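Local structure of uncharacterized protein, DUF633, LMOf2365_1472 (Listeria monocytogenes str. 4b F2365, 3GNL) at residues A[148-153]-A[186-191]. The protein is uncharacterized but probably methylates N1 of adenine 22 in tRNA, using a Rossmann-like methyltransferase fold. Sequence-based numbering, arbitrary orientation.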
loop_
_atom_site.group_PDB
_atom_site.type_symbol
_atom_site.label_atom_id
_atom_site.label_comp_id
_atom_site.label_asym_id
_atom_site.label_seq_id
_atom_site.Cartn_x
_atom_site.Cartn_y
_atom_site.Cartn_z
ATOM N N ILE A 148 -7.063 -3.197 7.083
ATOM C CA ILE A 148 -7.452 -4.225 6.102
ATOM C C ILE A 148 -8.937 -4.078 5.913
ATOM O O ILE A 148 -9.677 -3.928 6.893
ATOM C CB ILE A 148 -6.962 -5.685 6.487
ATOM C CG1 ILE A 148 -7.080 -6.631 5.300
ATOM C CG2 ILE A 148 -7.556 -6.188 7.784
ATOM C CD1 ILE A 148 -6.354 -7.969 5.480
ATOM N N LEU A 149 -9.377 -4.064 4.654
ATOM C CA LEU A 149 -10.800 -3.898 4.407
ATOM C C LEU A 149 -11.197 -4.731 3.208
ATOM O O LEU A 149 -10.336 -5.196 2.429
ATOM C CB LEU A 149 -11.155 -2.417 4.227
ATOM C CG LEU A 149 -10.485 -1.633 3.096
ATOM C CD1 LEU A 149 -11.298 -1.567 1.785
ATOM C CD2 LEU A 149 -10.197 -0.216 3.581
ATOM N N ARG A 150 -12.496 -4.942 3.061
ATOM C CA ARG A 150 -13.004 -5.647 1.886
ATOM C C ARG A 150 -13.959 -4.697 1.152
ATOM O O ARG A 150 -14.831 -4.092 1.759
ATOM C CB ARG A 150 -13.677 -6.966 2.314
ATOM C CG ARG A 150 -14.156 -7.848 1.133
ATOM C CD ARG A 150 -14.504 -9.307 1.457
ATOM N NE ARG A 150 -14.751 -9.591 2.871
ATOM C CZ ARG A 150 -14.000 -10.416 3.605
ATOM N NH1 ARG A 150 -14.280 -10.623 4.875
ATOM N NH2 ARG A 150 -12.972 -11.049 3.058
ATOM N N GLU A 151 -13.753 -4.518 -0.140
ATOM C CA GLU A 151 -14.665 -3.719 -0.954
ATOM C C GLU A 151 -14.827 -4.424 -2.302
ATOM O O GLU A 151 -13.840 -4.834 -2.917
ATOM C CB GLU A 151 -14.124 -2.284 -1.150
ATOM C CG GLU A 151 -15.049 -1.369 -1.961
ATOM C CD GLU A 151 -14.679 0.099 -1.887
ATOM O OE1 GLU A 151 -13.463 0.460 -1.899
ATOM O OE2 GLU A 151 -15.627 0.917 -1.870
ATOM N N ASP A 152 -16.075 -4.553 -2.756
ATOM C CA ASP A 152 -16.406 -5.303 -4.006
ATOM C C ASP A 152 -15.782 -6.720 -4.028
ATOM O O ASP A 152 -15.180 -7.143 -5.029
ATOM C CB ASP A 152 -15.992 -4.506 -5.263
ATOM C CG ASP A 152 -16.725 -3.178 -5.399
ATOM O OD1 ASP A 152 -17.845 -3.032 -4.879
ATOM O OD2 ASP A 152 -16.174 -2.259 -6.035
ATOM N N ASN A 153 -15.914 -7.437 -2.915
ATOM C CA ASN A 153 -15.304 -8.766 -2.726
ATOM C C ASN A 153 -13.792 -8.860 -3.013
ATOM O O ASN A 153 -13.290 -9.890 -3.467
ATOM C CB ASN A 153 -16.082 -9.847 -3.506
ATOM C CG ASN A 153 -15.852 -11.248 -2.956
ATOM O OD1 ASN A 153 -15.653 -11.449 -1.746
ATOM N ND2 ASN A 153 -15.874 -12.233 -3.847
ATOM N N SER A 186 -8.552 -8.600 13.033
ATOM C CA SER A 186 -9.942 -8.358 12.665
ATOM C C SER A 186 -10.584 -9.556 11.960
ATOM O O SER A 186 -9.877 -10.486 11.540
ATOM C CB SER A 186 -10.020 -7.148 11.768
ATOM O OG SER A 186 -9.611 -7.510 10.461
ATOM N N ALA A 187 -11.904 -9.559 11.831
ATOM C CA ALA A 187 -12.587 -10.681 11.209
ATOM C C ALA A 187 -12.154 -10.799 9.745
ATOM O O ALA A 187 -12.074 -11.911 9.241
ATOM C CB ALA A 187 -14.099 -10.461 11.292
ATOM N N ILE A 188 -11.904 -9.666 9.075
ATOM C CA ILE A 188 -11.448 -9.708 7.683
ATOM C C ILE A 188 -10.034 -10.295 7.591
ATOM O O ILE A 188 -9.742 -11.113 6.712
ATOM C CB ILE A 188 -11.548 -8.310 7.034
ATOM C CG1 ILE A 188 -13.049 -7.907 6.846
ATOM C CG2 ILE A 188 -10.794 -8.242 5.701
ATOM C CD1 ILE A 188 -13.257 -6.399 6.639
ATOM N N PHE A 189 -9.165 -9.879 8.490
ATOM C CA PHE A 189 -7.832 -10.454 8.565
ATOM C C PHE A 189 -7.894 -11.972 8.725
ATOM O O PHE A 189 -7.224 -12.700 7.974
ATOM C CB PHE A 189 -7.065 -9.824 9.726
ATOM C CG PHE A 189 -5.681 -10.407 9.937
ATOM C CD1 PHE A 189 -4.584 -9.851 9.313
ATOM C CD2 PHE A 189 -5.495 -11.495 10.813
ATOM C CE1 PHE A 189 -3.292 -10.372 9.523
ATOM C CE2 PHE A 189 -4.221 -12.025 11.010
ATOM C CZ PHE A 189 -3.114 -11.474 10.373
ATOM N N LYS A 190 -8.651 -12.460 9.700
ATOM C CA LYS A 190 -8.691 -13.887 9.977
ATOM C C LYS A 190 -9.305 -14.638 8.789
ATOM O O LYS A 190 -8.801 -15.712 8.445
ATOM C CB LYS A 190 -9.524 -14.142 11.240
ATOM C CG LYS A 190 -8.871 -13.600 12.470
ATOM C CD LYS A 190 -9.622 -14.111 13.728
ATOM C CE LYS A 190 -9.068 -13.494 15.005
ATOM N NZ LYS A 190 -7.796 -14.115 15.443
ATOM N N SER A 191 -10.359 -14.083 8.186
ATOM C CA SER A 191 -11.004 -14.798 7.077
ATOM C C SER A 191 -10.092 -14.840 5.843
ATOM O O SER A 191 -10.004 -15.880 5.155
ATOM C CB SER A 191 -12.386 -14.229 6.804
ATOM O OG SER A 191 -12.328 -12.965 6.230
HETATM O O HOH W 1 -10.398 -4.999 9.214
#
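I148 and R150 meet I188 in a mainly apolar surface contact between the end of strand 141-151 and the first turn of helix 187-208. The segment axes approach to 8.0 Å at 81°, so the helix start lies almost perpendicular to the strand, and 309 Å² is buried. The side chains of I148 and I188 pass alongside one another, pointing opposite ways, with I148 CG1 4.1 Å from I188 CG2. CG of R150 is anti to its backbone N (chi1 -176°), and the chain then bends at chi3; R150 NH1 ends 3.6 Å from I188 CG1. I188 CG2 lies above one face of the R150 guanidinium, displaced from its centre, while S191 OG lies in the plane at its edge, 3.3 Å from R150 NH1. The strand is outermost in a mixed seven-stranded sheet of order 3-2-1-4-5-7-6, the Rossmann-like methyltransferase arrangement, and the contact joins that edge to the C-terminal helical region. S186 is the N-cap: its OG accepts from F189 N at 3.1 Å and 169°. One water links the segments, donating to I148 O (2.7 Å) and hydrogen-bonded to S186 OG. I148 CG2 packs 3.6 Å from S186 OG, and L181 of helix 179-184 touches both I148 and F189.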